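PDB 4Q38: acyltransferase from Actinoplanes teichomyceticus, which transfers long aliphatic acyl chains from acyl-CoA to the amino sugar of teicoplanin-type glycopeptide antibiotics. Local coordinates for residues Ala244-Ser250 with Arg331-Leu337; Arg193-Ser197 with Leu208-Glu214; Pro218-Tyr224 with Asn267-Leu271. All coordinates share one frame; numbering follows the deposited sequence.

Contact 1 of 3, residues Ala244-Ser250 with Arg331-Leu337; sequences ARVAWGS and RTGFVKL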
loop_
_atom_site.group_PDB
_atom_site.type_symbol
_atom_site.label_atom_id
_atom_site.label_comp_id
_atom_site.label_asym_id
_atom_site.label_seq_id
_atom_site.Cartn_x
_atom_site.Cartn_y
_atom_site.Cartn_z
ATOM N N ALA A 244 -6.233 20.517 -5.239
ATOM C CA ALA A 244 -5.486 19.978 -6.373
ATOM C C ALA A 244 -6.250 20.154 -7.685
ATOM O O ALA A 244 -7.477 20.031 -7.715
ATOM C CB ALA A 244 -5.185 18.496 -6.154
ATOM N N ARG A 245 -5.519 20.402 -8.769
ATOM C CA ARG A 245 -6.112 20.451 -10.114
ATOM C C ARG A 245 -5.605 19.339 -11.024
ATOM O O ARG A 245 -6.185 19.080 -12.086
ATOM C CB ARG A 245 -5.830 21.819 -10.771
ATOM C CG ARG A 245 -6.462 23.002 -10.046
ATOM C CD ARG A 245 -7.979 22.891 -9.999
ATOM N NE ARG A 245 -8.530 22.609 -11.322
ATOM C CZ ARG A 245 -9.077 23.515 -12.132
ATOM N NH1 ARG A 245 -9.181 24.788 -11.756
ATOM N NH2 ARG A 245 -9.538 23.138 -13.321
ATOM N N VAL A 246 -4.528 18.673 -10.605
ATOM C CA VAL A 246 -3.803 17.703 -11.427
ATOM C C VAL A 246 -3.587 16.381 -10.666
ATOM O O VAL A 246 -3.360 16.410 -9.459
ATOM C CB VAL A 246 -2.413 18.284 -11.800
ATOM C CG1 VAL A 246 -1.597 17.301 -12.616
ATOM C CG2 VAL A 246 -2.547 19.613 -12.546
ATOM N N ALA A 247 -3.609 15.254 -11.378
ATOM C CA ALA A 247 -3.221 13.973 -10.818
ATOM C C ALA A 247 -1.853 13.622 -11.367
ATOM O O ALA A 247 -1.595 13.797 -12.566
ATOM C CB ALA A 247 -4.230 12.884 -11.178
ATOM N N TRP A 248 -0.988 13.130 -10.478
ATOM C CA TRP A 248 0.322 12.665 -10.887
ATOM C C TRP A 248 0.425 11.183 -10.693
ATOM O O TRP A 248 -0.133 10.618 -9.749
ATOM C CB TRP A 248 1.417 13.392 -10.119
ATOM C CG TRP A 248 1.592 14.834 -10.542
ATOM C CD1 TRP A 248 0.824 15.933 -10.158
ATOM C CD2 TRP A 248 2.608 15.381 -11.448
ATOM N NE1 TRP A 248 1.287 17.087 -10.743
ATOM C CE2 TRP A 248 2.350 16.822 -11.537
ATOM C CE3 TRP A 248 3.659 14.841 -12.175
ATOM C CZ2 TRP A 248 3.133 17.661 -12.310
ATOM C CZ3 TRP A 248 4.437 15.699 -12.953
ATOM C CH2 TRP A 248 4.179 17.075 -13.019
ATOM N N GLY A 249 1.126 10.533 -11.610
ATOM C CA GLY A 249 1.371 9.098 -11.497
ATOM C C GLY A 249 2.826 8.787 -11.774
ATOM O O GLY A 249 3.432 9.409 -12.646
ATOM N N SER A 250 3.402 7.857 -11.008
ATOM C CA SER A 250 4.717 7.288 -11.322
ATOM C C SER A 250 4.542 5.775 -11.380
ATOM O O SER A 250 4.063 5.172 -10.420
ATOM C CB SER A 250 5.767 7.636 -10.264
ATOM O OG SER A 250 5.934 9.033 -10.131
ATOM N N ARG A 331 8.104 5.692 -15.166
ATOM C CA ARG A 331 7.976 7.032 -15.735
ATOM C C ARG A 331 6.938 7.809 -14.944
ATOM O O ARG A 331 6.068 7.217 -14.300
ATOM C CB ARG A 331 7.625 6.985 -17.227
ATOM C CG ARG A 331 8.654 6.273 -18.112
ATOM C CD ARG A 331 10.024 6.950 -18.137
ATOM N NE ARG A 331 9.981 8.343 -18.591
ATOM C CZ ARG A 331 10.015 8.730 -19.867
ATOM N NH1 ARG A 331 10.094 7.838 -20.848
ATOM N NH2 ARG A 331 9.964 10.018 -20.159
ATOM N N THR A 332 7.057 9.132 -14.987
ATOM C CA THR A 332 6.214 10.021 -14.218
ATOM C C THR A 332 5.495 10.975 -15.162
ATOM O O THR A 332 6.086 11.485 -16.113
ATOM C CB THR A 332 7.058 10.803 -13.188
ATOM O OG1 THR A 332 7.539 9.890 -12.200
ATOM C CG2 THR A 332 6.250 11.889 -12.495
ATOM N N GLY A 333 4.213 11.194 -14.904
ATOM C CA GLY A 333 3.427 12.096 -15.715
ATOM C C GLY A 333 2.225 12.608 -14.963
ATOM O O GLY A 333 2.027 12.282 -13.786
ATOM N N PHE A 334 1.420 13.411 -15.655
ATOM C CA PHE A 334 0.217 13.990 -15.079
ATOM C C PHE A 334 -0.953 13.957 -16.052
ATOM O O PHE A 334 -0.771 13.831 -17.272
ATOM C CB PHE A 334 0.467 15.438 -14.630
ATOM C CG PHE A 334 0.584 16.423 -15.778
ATOM C CD1 PHE A 334 -0.549 17.041 -16.312
ATOM C CD2 PHE A 334 1.824 16.728 -16.326
ATOM C CE1 PHE A 334 -0.441 17.942 -17.370
ATOM C CE2 PHE A 334 1.940 17.637 -17.381
ATOM C CZ PHE A 334 0.804 18.242 -17.904
ATOM N N VAL A 335 -2.152 14.068 -15.484
ATOM C CA VAL A 335 -3.372 14.347 -16.226
ATOM C C VAL A 335 -4.149 15.390 -15.431
ATOM O O VAL A 335 -4.210 15.326 -14.207
ATOM C CB VAL A 335 -4.245 13.079 -16.452
ATOM C CG1 VAL A 335 -3.621 12.166 -17.499
ATOM C CG2 VAL A 335 -4.472 12.307 -15.154
ATOM N N LYS A 336 -4.724 16.365 -16.123
ATOM C CA LYS A 336 -5.574 17.357 -15.472
ATOM C C LYS A 336 -6.831 16.668 -14.955
ATOM O O LYS A 336 -7.367 15.775 -15.614
ATOM C CB LYS A 336 -5.926 18.477 -16.469
ATOM C CG LYS A 336 -6.790 19.604 -15.918
ATOM C CD LYS A 336 -5.972 20.723 -15.273
ATOM C CE LYS A 336 -6.709 22.057 -15.385
ATOM N NZ LYS A 336 -6.077 23.149 -14.583
ATOM N N LEU A 337 -7.287 17.057 -13.769
ATOM C CA LEU A 337 -8.521 16.493 -13.209
ATOM C C LEU A 337 -9.751 17.088 -13.885
ATOM O O LEU A 337 -9.882 18.312 -13.949
ATOM C CB LEU A 337 -8.601 16.746 -11.704
ATOM C CG LEU A 337 -7.464 16.146 -10.864
ATOM C CD1 LEU A 337 -7.508 16.693 -9.442
ATOM C CD2 LEU A 337 -7.517 14.628 -10.865
HETATM O O HOH W 1 -8.541 20.305 -12.836
#

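Contact 2 of 3, residues Arg193-Ser197 with Leu208-Glu214; sequences RLQFS and LGLHVPE. With TEC (2-amino-6-O-decanoyl-2-deoxy-beta-D-glucopyranose), chain E.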
loop_
_atom_site.group_PDB
_atom_site.type_symbol
_atom_site.label_atom_id
_atom_site.label_comp_id
_atom_site.label_asym_id
_atom_site.label_seq_id
_atom_site.Cartn_x
_atom_site.Cartn_y
_atom_site.Cartn_z
ATOM N N ARG A 193 -12.295 2.350 -9.533
ATOM C CA ARG A 193 -11.159 1.510 -9.949
ATOM C C ARG A 193 -9.818 2.071 -9.453
ATOM O O ARG A 193 -8.891 1.313 -9.163
ATOM C CB ARG A 193 -11.135 1.331 -11.482
ATOM C CG ARG A 193 -10.112 0.311 -11.998
ATOM C CD ARG A 193 -10.402 -1.062 -11.405
ATOM N NE ARG A 193 -9.334 -2.053 -11.596
ATOM C CZ ARG A 193 -8.221 -2.145 -10.870
ATOM N NH1 ARG A 193 -7.953 -1.260 -9.902
ATOM N NH2 ARG A 193 -7.356 -3.118 -11.127
ATOM N N LEU A 194 -9.725 3.396 -9.362
ATOM C CA LEU A 194 -8.473 4.057 -8.959
ATOM C C LEU A 194 -8.519 4.569 -7.528
ATOM O O LEU A 194 -9.593 4.845 -6.994
ATOM C CB LEU A 194 -8.209 5.254 -9.865
ATOM C CG LEU A 194 -8.248 5.044 -11.373
ATOM C CD1 LEU A 194 -8.044 6.401 -12.016
ATOM C CD2 LEU A 194 -7.168 4.048 -11.781
ATOM N N GLN A 195 -7.333 4.715 -6.937
ATOM C CA GLN A 195 -7.148 5.403 -5.671
ATOM C C GLN A 195 -6.495 6.757 -5.896
ATOM O O GLN A 195 -5.750 6.947 -6.864
ATOM C CB GLN A 195 -6.202 4.613 -4.773
ATOM C CG GLN A 195 -6.701 3.254 -4.322
ATOM C CD GLN A 195 -5.539 2.365 -3.949
ATOM O OE1 GLN A 195 -4.484 2.438 -4.581
ATOM N NE2 GLN A 195 -5.714 1.533 -2.920
ATOM N N PHE A 196 -6.770 7.684 -4.984
ATOM C CA PHE A 196 -6.156 9.017 -5.003
ATOM C C PHE A 196 -5.631 9.369 -3.627
ATOM O O PHE A 196 -6.333 9.204 -2.633
ATOM C CB PHE A 196 -7.173 10.085 -5.451
ATOM C CG PHE A 196 -7.663 9.896 -6.857
ATOM C CD1 PHE A 196 -6.964 10.429 -7.930
ATOM C CD2 PHE A 196 -8.812 9.146 -7.114
ATOM C CE1 PHE A 196 -7.398 10.231 -9.242
ATOM C CE2 PHE A 196 -9.257 8.952 -8.419
ATOM C CZ PHE A 196 -8.544 9.483 -9.485
ATOM N N SER A 197 -4.396 9.861 -3.582
ATOM C CA SER A 197 -3.801 10.327 -2.330
ATOM C C SER A 197 -3.621 11.848 -2.318
ATOM O O SER A 197 -3.267 12.447 -3.333
ATOM C CB SER A 197 -2.437 9.675 -2.112
ATOM O OG SER A 197 -1.618 9.911 -3.244
ATOM N N LEU A 208 -3.037 15.395 -6.590
ATOM C CA LEU A 208 -3.468 14.074 -6.149
ATOM C C LEU A 208 -2.575 13.000 -6.745
ATOM O O LEU A 208 -2.339 12.973 -7.954
ATOM C CB LEU A 208 -4.934 13.832 -6.508
ATOM C CG LEU A 208 -5.968 14.816 -5.928
ATOM C CD1 LEU A 208 -7.333 14.449 -6.501
ATOM C CD2 LEU A 208 -6.030 14.793 -4.405
ATOM N N GLY A 209 -2.060 12.118 -5.892
ATOM C CA GLY A 209 -1.364 10.934 -6.374
ATOM C C GLY A 209 -2.427 9.981 -6.898
ATOM O O GLY A 209 -3.481 9.829 -6.286
ATOM N N LEU A 210 -2.177 9.377 -8.050
ATOM C CA LEU A 210 -3.132 8.420 -8.622
ATOM C C LEU A 210 -2.499 7.042 -8.491
ATOM O O LEU A 210 -1.319 6.891 -8.756
ATOM C CB LEU A 210 -3.450 8.775 -10.081
ATOM C CG LEU A 210 -4.478 7.941 -10.869
ATOM C CD1 LEU A 210 -5.086 8.804 -11.965
ATOM C CD2 LEU A 210 -3.865 6.676 -11.462
ATOM N N HIS A 211 -3.276 6.045 -8.068
ATOM C CA HIS A 211 -2.738 4.703 -7.838
ATOM C C HIS A 211 -3.715 3.662 -8.333
ATOM O O HIS A 211 -4.919 3.909 -8.374
ATOM C CB HIS A 211 -2.445 4.479 -6.351
ATOM C CG HIS A 211 -1.756 5.642 -5.683
ATOM N ND1 HIS A 211 -0.416 5.763 -5.639
ATOM C CD2 HIS A 211 -2.272 6.769 -5.049
ATOM C CE1 HIS A 211 -0.085 6.900 -4.997
ATOM N NE2 HIS A 211 -1.220 7.514 -4.632
ATOM N N VAL A 212 -3.196 2.499 -8.715
ATOM C CA VAL A 212 -4.027 1.429 -9.260
ATOM C C VAL A 212 -3.859 0.187 -8.382
ATOM O O VAL A 212 -2.825 -0.491 -8.448
ATOM C CB VAL A 212 -3.672 1.100 -10.741
ATOM C CG1 VAL A 212 -4.609 0.019 -11.287
ATOM C CG2 VAL A 212 -3.740 2.349 -11.622
ATOM N N PRO A 213 -4.852 -0.096 -7.530
ATOM C CA PRO A 213 -4.811 -1.336 -6.765
ATOM C C PRO A 213 -5.009 -2.538 -7.689
ATOM O O PRO A 213 -5.594 -2.412 -8.772
ATOM C CB PRO A 213 -5.985 -1.202 -5.790
ATOM C CG PRO A 213 -6.890 -0.184 -6.392
ATOM C CD PRO A 213 -6.050 0.716 -7.245
ATOM N N GLU A 214 -4.504 -3.688 -7.280
ATOM C CA GLU A 214 -4.556 -4.854 -8.150
ATOM C C GLU A 214 -5.992 -5.346 -8.306
ATOM O O GLU A 214 -6.453 -5.588 -9.417
ATOM C CB GLU A 214 -3.661 -5.979 -7.628
ATOM C CG GLU A 214 -3.774 -7.243 -8.487
ATOM C CD GLU A 214 -2.868 -8.360 -8.018
ATOM O OE1 GLU A 214 -1.645 -8.146 -7.928
ATOM O OE2 GLU A 214 -3.392 -9.457 -7.743
HETATM C CAV TEC E . -1.954 4.095 -17.908
HETATM C CAU TEC E . -2.891 4.195 -16.725
HETATM C CAT TEC E . -2.509 5.293 -15.768
HETATM C CAS TEC E . -1.029 5.317 -15.500
HETATM C CAR TEC E . -0.773 5.967 -14.173
HETATM C CAQ TEC E . -0.353 4.901 -13.230
HETATM C CAP TEC E . -0.041 5.407 -11.865
HETATM C CAO TEC E . -0.065 4.215 -10.969
HETATM C CAN TEC E . 0.817 4.398 -9.799
HETATM C CAM TEC E . 0.593 3.328 -8.763
HETATM O OAW TEC E . -0.295 2.519 -8.877
HETATM O O6 TEC E . 1.542 3.299 -7.811
HETATM C C6 TEC E . 1.193 3.284 -6.441
HETATM C C5 TEC E . 1.626 1.971 -5.743
HETATM O O5 TEC E . 2.313 2.202 -4.550
HETATM C C1 TEC E . 2.949 0.904 -4.389
HETATM O O1 TEC E . 4.112 0.836 -3.808
HETATM C C2 TEC E . 1.958 0.008 -3.699
HETATM N N2 TEC E . 2.580 -1.293 -3.520
HETATM C C3 TEC E . 0.930 -0.116 -4.722
HETATM O O3 TEC E . -0.037 -0.612 -3.969
HETATM C C4 TEC E . 0.451 1.175 -5.332
HETATM O O4 TEC E . -0.185 0.892 -6.430
#

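Contact 3 of 3, residues Pro218-Tyr224 with Asn267-Leu271; sequences PLLPKAY and NIIQL. With COA (coenzyme A), chain D.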
loop_
_atom_site.group_PDB
_atom_site.type_symbol
_atom_site.label_atom_id
_atom_site.label_comp_id
_atom_site.label_asym_id
_atom_site.label_seq_id
_atom_site.Cartn_x
_atom_site.Cartn_y
_atom_site.Cartn_z
ATOM N N PRO A 218 -9.683 -5.550 -14.884
ATOM C CA PRO A 218 -8.891 -4.738 -15.811
ATOM C C PRO A 218 -9.109 -3.240 -15.663
ATOM O O PRO A 218 -10.147 -2.798 -15.169
ATOM C CB PRO A 218 -9.372 -5.204 -17.198
ATOM C CG PRO A 218 -9.871 -6.598 -16.970
ATOM C CD PRO A 218 -10.490 -6.568 -15.595
ATOM N N LEU A 219 -8.119 -2.471 -16.097
ATOM C CA LEU A 219 -8.198 -1.021 -16.069
ATOM C C LEU A 219 -9.016 -0.533 -17.277
ATOM O O LEU A 219 -8.487 0.130 -18.174
ATOM C CB LEU A 219 -6.780 -0.439 -16.093
ATOM C CG LEU A 219 -6.364 0.672 -15.127
ATOM C CD1 LEU A 219 -5.203 1.457 -15.717
ATOM C CD2 LEU A 219 -7.507 1.604 -14.756
ATOM N N LEU A 220 -10.306 -0.874 -17.297
ATOM C CA LEU A 220 -11.203 -0.525 -18.405
ATOM C C LEU A 220 -11.338 0.997 -18.527
ATOM O O LEU A 220 -11.456 1.687 -17.509
ATOM C CB LEU A 220 -12.582 -1.163 -18.197
ATOM C CG LEU A 220 -12.734 -2.698 -18.173
ATOM C CD1 LEU A 220 -14.179 -3.086 -17.892
ATOM C CD2 LEU A 220 -12.270 -3.340 -19.476
ATOM N N PRO A 221 -11.273 1.532 -19.765
ATOM C CA PRO A 221 -11.410 2.972 -19.975
ATOM C C PRO A 221 -12.591 3.644 -19.281
ATOM O O PRO A 221 -12.402 4.718 -18.706
ATOM C CB PRO A 221 -11.491 3.079 -21.499
ATOM C CG PRO A 221 -10.508 2.039 -21.929
ATOM C CD PRO A 221 -10.715 0.882 -20.968
ATOM N N LYS A 222 -13.776 3.024 -19.300
ATOM C CA LYS A 222 -14.946 3.601 -18.623
ATOM C C LYS A 222 -14.807 3.630 -17.106
ATOM O O LYS A 222 -15.311 4.535 -16.466
ATOM C CB LYS A 222 -16.247 2.865 -18.972
ATOM C CG LYS A 222 -16.940 3.372 -20.224
ATOM C CD LYS A 222 -16.978 2.296 -21.293
ATOM C CE LYS A 222 -18.320 2.275 -22.013
ATOM N NZ LYS A 222 -18.574 3.518 -22.796
ATOM N N ALA A 223 -14.135 2.635 -16.539
ATOM C CA ALA A 223 -13.914 2.599 -15.088
ATOM C C ALA A 223 -12.861 3.641 -14.692
ATOM O O ALA A 223 -13.023 4.364 -13.703
ATOM C CB ALA A 223 -13.484 1.209 -14.658
ATOM N N TYR A 224 -11.790 3.712 -15.474
ATOM C CA TYR A 224 -10.755 4.742 -15.287
ATOM C C TYR A 224 -11.363 6.160 -15.357
ATOM O O TYR A 224 -11.090 7.008 -14.489
ATOM C CB TYR A 224 -9.650 4.553 -16.330
ATOM C CG TYR A 224 -8.662 5.707 -16.478
ATOM C CD1 TYR A 224 -7.488 5.758 -15.728
ATOM C CD2 TYR A 224 -8.890 6.721 -17.401
ATOM C CE1 TYR A 224 -6.584 6.811 -15.881
ATOM C CE2 TYR A 224 -7.997 7.770 -17.561
ATOM C CZ TYR A 224 -6.848 7.816 -16.801
ATOM O OH TYR A 224 -5.976 8.880 -16.986
ATOM N N ASN A 267 -5.365 -1.911 -22.412
ATOM C CA ASN A 267 -5.877 -0.795 -21.613
ATOM C C ASN A 267 -4.779 0.203 -21.241
ATOM O O ASN A 267 -4.988 1.413 -21.317
ATOM C CB ASN A 267 -6.574 -1.321 -20.352
ATOM C CG ASN A 267 -7.847 -2.086 -20.677
ATOM O OD1 ASN A 267 -8.599 -1.688 -21.560
ATOM N ND2 ASN A 267 -8.084 -3.189 -19.975
ATOM N N ILE A 268 -3.618 -0.319 -20.849
ATOM C CA ILE A 268 -2.450 0.512 -20.522
ATOM C C ILE A 268 -2.086 1.419 -21.706
ATOM O O ILE A 268 -1.999 2.642 -21.555
ATOM C CB ILE A 268 -1.256 -0.351 -20.050
ATOM C CG1 ILE A 268 -1.575 -0.955 -18.667
ATOM C CG2 ILE A 268 0.035 0.469 -19.994
ATOM C CD1 ILE A 268 -0.644 -2.059 -18.204
ATOM N N ILE A 269 -1.927 0.827 -22.887
ATOM C CA ILE A 269 -1.560 1.599 -24.076
ATOM C C ILE A 269 -2.575 2.705 -24.346
ATOM O O ILE A 269 -2.199 3.884 -24.410
ATOM C CB ILE A 269 -1.336 0.698 -25.317
ATOM C CG1 ILE A 269 -0.254 -0.352 -25.024
ATOM C CG2 ILE A 269 -0.945 1.535 -26.539
ATOM C CD1 ILE A 269 1.133 0.211 -24.771
ATOM N N GLN A 270 -3.857 2.343 -24.454
ATOM C CA GLN A 270 -4.918 3.321 -24.735
ATOM C C GLN A 270 -4.927 4.472 -23.725
ATOM O O GLN A 270 -4.955 5.643 -24.108
ATOM C CB GLN A 270 -6.298 2.651 -24.747
ATOM C CG GLN A 270 -6.526 1.625 -25.845
ATOM C CD GLN A 270 -7.705 0.714 -25.537
ATOM O OE1 GLN A 270 -8.819 1.176 -25.277
ATOM N NE2 GLN A 270 -7.461 -0.590 -25.563
ATOM N N LEU A 271 -4.863 4.141 -22.436
ATOM C CA LEU A 271 -4.981 5.160 -21.395
ATOM C C LEU A 271 -3.707 5.993 -21.177
ATOM O O LEU A 271 -3.803 7.182 -20.873
ATOM C CB LEU A 271 -5.472 4.553 -20.067
ATOM C CG LEU A 271 -6.863 3.890 -20.091
ATOM C CD1 LEU A 271 -7.108 3.140 -18.784
ATOM C CD2 LEU A 271 -7.958 4.914 -20.356
HETATM N N1A COA D . 0.227 -9.375 -14.668
HETATM C C2A COA D . 0.119 -10.214 -15.717
HETATM N N3A COA D . -0.510 -9.896 -16.863
HETATM C C4A COA D . -1.081 -8.673 -17.011
HETATM C C5A COA D . -1.007 -7.701 -15.906
HETATM C C6A COA D . -0.297 -8.126 -14.680
HETATM N N6A COA D . -0.157 -7.308 -13.607
HETATM N N7A COA D . -1.649 -6.597 -16.331
HETATM C C8A COA D . -2.091 -6.832 -17.588
HETATM N N9A COA D . -1.764 -8.077 -17.986
HETATM C C1B COA D . -2.060 -8.690 -19.302
HETATM C C2B COA D . -3.529 -8.646 -19.679
HETATM O O2B COA D . -4.215 -9.788 -19.175
HETATM C C3B COA D . -3.461 -8.603 -21.191
HETATM O O3B COA D . -3.142 -9.914 -21.665
HETATM P P3B COA D . -3.455 -10.428 -23.169
HETATM O O7A COA D . -4.939 -10.632 -23.155
HETATM O O8A COA D . -2.594 -11.660 -23.264
HETATM O O9A COA D . -2.993 -9.318 -24.083
HETATM C C4B COA D . -2.245 -7.716 -21.439
HETATM O O4B COA D . -1.388 -7.936 -20.316
HETATM C C5B COA D . -2.568 -6.226 -21.590
HETATM O O5B COA D . -3.153 -5.728 -20.374
HETATM P P1A COA D . -3.837 -4.281 -20.263
HETATM O O1A COA D . -5.206 -4.272 -20.886
HETATM O O2A COA D . -2.812 -3.278 -20.722
HETATM O O3A COA D . -3.990 -4.117 -18.655
HETATM P P2A COA D . -5.232 -4.628 -17.767
HETATM O O4A COA D . -6.292 -3.561 -17.743
HETATM O O5A COA D . -5.638 -6.027 -18.147
HETATM O O6A COA D . -4.515 -4.720 -16.327
HETATM C CBP COA D . -3.864 -3.677 -14.195
HETATM C CCP COA D . -3.995 -3.539 -15.709
HETATM C CDP COA D . -3.248 -2.372 -13.716
HETATM C CEP COA D . -5.248 -3.859 -13.605
HETATM C CAP COA D . -2.958 -4.879 -13.837
HETATM O OAP COA D . -1.704 -4.760 -14.510
HETATM C C9P COA D . -2.670 -5.097 -12.363
HETATM O O9P COA D . -3.518 -5.584 -11.635
HETATM N N8P COA D . -1.452 -4.772 -11.919
HETATM C C7P COA D . -1.103 -4.776 -10.508
HETATM C C6P COA D . -1.318 -3.396 -9.887
HETATM C C5P COA D . -0.371 -2.374 -10.495
HETATM O O5P COA D . 0.509 -2.722 -11.274
HETATM N N4P COA D . -0.578 -1.101 -10.145
HETATM C C3P COA D . 0.380 -0.042 -10.448
HETATM C C2P COA D . 1.585 -0.039 -9.520
HETATM S S1P COA D . 2.729 1.309 -9.969
#

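Contact 1 of 3, residues Ala244-Ser250 with Arg331-Leu337
F334 sits beside W248 and V246 where strands 246-250 and 331-336 pair. These are neighbouring antiparallel strands of the central sheet of a GNAT-like acyltransferase domain. Four near-straight backbone bonds join the pairs A247-V335 and G249-G333. The W248-F334 pair lies between them and is non-hydrogen-bonded.

The main bump is the methylene of F334. CB stands over one face of the W248 six-membered ring, 3.9 Å from its centroid. V246 CG1 also touches it, 3.4 Å from F334 CB. The backbone sets this CB. With CG between the backbone N and the carbonyl carbon (chi1 73°), the ring swings away from the partner strand. The two side chains point the same way, and their rings meet obliquely, planes at 47°. V246 and W248 were each modelled in two conformers, so this fit describes one of them. H207, a residue of the amino-sugar site, also meets W248. At the edge of the W248 ring is T332 CG2. Beyond it, S250 OG and T332 OG1 are hydrogen-bonded.

The opposite face carries A247, V335 and the two glycines. L337 CD2 packs against A247 CB at 3.7 Å, and V335 CG2 meets the same methyl. G249 touches the bound decanoyl sugar.

At the far end R245 and K336 are exposed, but L337 N still donates to R245 O at 2.9 Å. K336 NZ lies over one face of the R245 guanidinium, 3.7 Å from NH2, an approach of like charges. A water accepts from R245 NE and donates to both R245 O and L337 O, the latter at 2.6 Å.

Contact 2 of 3, residues Arg193-Ser197 with Leu208-Glu214
L210 CD1 packs between L194 and F196 on the tight face of this contact. It lies 3.8 Å from L194 CD1. F196 CE1 is equally close, and F196 and L210 point the same way side by side. L194 CD2 meets V212 CG2. Helix 221-238 lies along this side, with Y224 on L194 and both A231 and F235 on F196.

S197 and H211 lie on the other face. The OG of S197 is turned between its own backbone N and carbonyl carbon (chi1 55°). This sets it over G209, 3.3 Å from the G209 CA, and in the plane of the H211 ring. There it makes a 2.8 Å hydrogen bond with H211 NE2, which helps fix the rotation of the imidazole.

The two strands form a beta hairpin of the GNAT-like domain, paired antiparallel through Q195-H211 and S197-G209. Past H211 the second strand leaves the hairpin, and its backbone turns to the ligands. V212 N donates to OAW, the acyl carbonyl oxygen of the bound decanoyl sugar, at 2.9 Å. V212 O accepts from the pantetheine of coenzyme A.

Q195, P213 and R193 are also buried and close. The Q195 amide stands at 78° to the H211 ring, with OE1 3.5 Å from P213 CD. The buried R193 O finds no polar partner and abuts the proline ring. R193 grips P213 O end-on, with NH1 at 2.9 Å and NH2 at 3.0 Å, the oxygen lying in the guanidinium plane. NH2 also bonds G217 O.

By contrast, H211 and E214 are partly open to solvent. The E214 carboxylate makes salt bridges with R299 and R167.

Contact 3 of 3, residues Pro218-Tyr224 with Asn267-Leu271
N267 and L219 come together at the diphosphate of coenzyme A. Polar bonds run to the cofactor and not directly between the two segments. L219 N donates to O4A at 2.7 Å. N267 ND2 donates to the same oxygen at 2.9 Å, so one phosphate oxygen ties both segments together. The other phosphate takes two backbone N-H groups at the start of helix 267-272: N267 N reaches O1A and I268 N reaches O2A. This use of a helix N-terminus is familiar from GNAT enzymes, and the helix end probably helps to offset the phosphate charge.

In 218-224 the backbone turns sharply. L219 is the centre of an inverse gamma turn. L220 is at the N-cap position of helix 221-238, where its O accepts from Y224 N. L219 O lies against N267 CB, at 3.2 Å.

Van der Waals contacts fill the rest. Both methyls of L271 reach the first segment. CD2 lies 3.6 Å from Y224 CD2. CD1 sits off-centre over the Y224 ring, 4.3 Å from its centroid, in a CH-pi contact. L219 CD1 meets L271 CD1 obliquely. On the more exposed side, P221 CD lies 3.4 Å from N267 OD1, while P221 CG faces Q270 OE1.

The contact joins the first turns of helices 221-238 and 267-272. L219 and Y224 also rest on L194 of strand 194-200, which places the start of helix 221-238 against the sheet beside the cofactor.

How the contacts relate
Contacts 1 and 2 belong to one sheet, and contact 3 joins helix starts beside it. Contact 2 is the buried one; contacts 1 and 3 are partly buried. Strands 206-211 and 246-251 are parallel neighbours, so contacts 1 and 2 meet directly: W248 N and O pair with L208 O and L210 N, probably by hydrogen bonds. R193 of contact 2 packs on P218 and A223 of contact 3, while Y224 of contact 3 touches V335 of contact 1. Backbone ladders hold the strand pairs. Contact 3 depends instead on apolar packing and the shared diphosphate. Contacts 2 and 3 bind the cofactor at different points, the pantetheine and the phosphates.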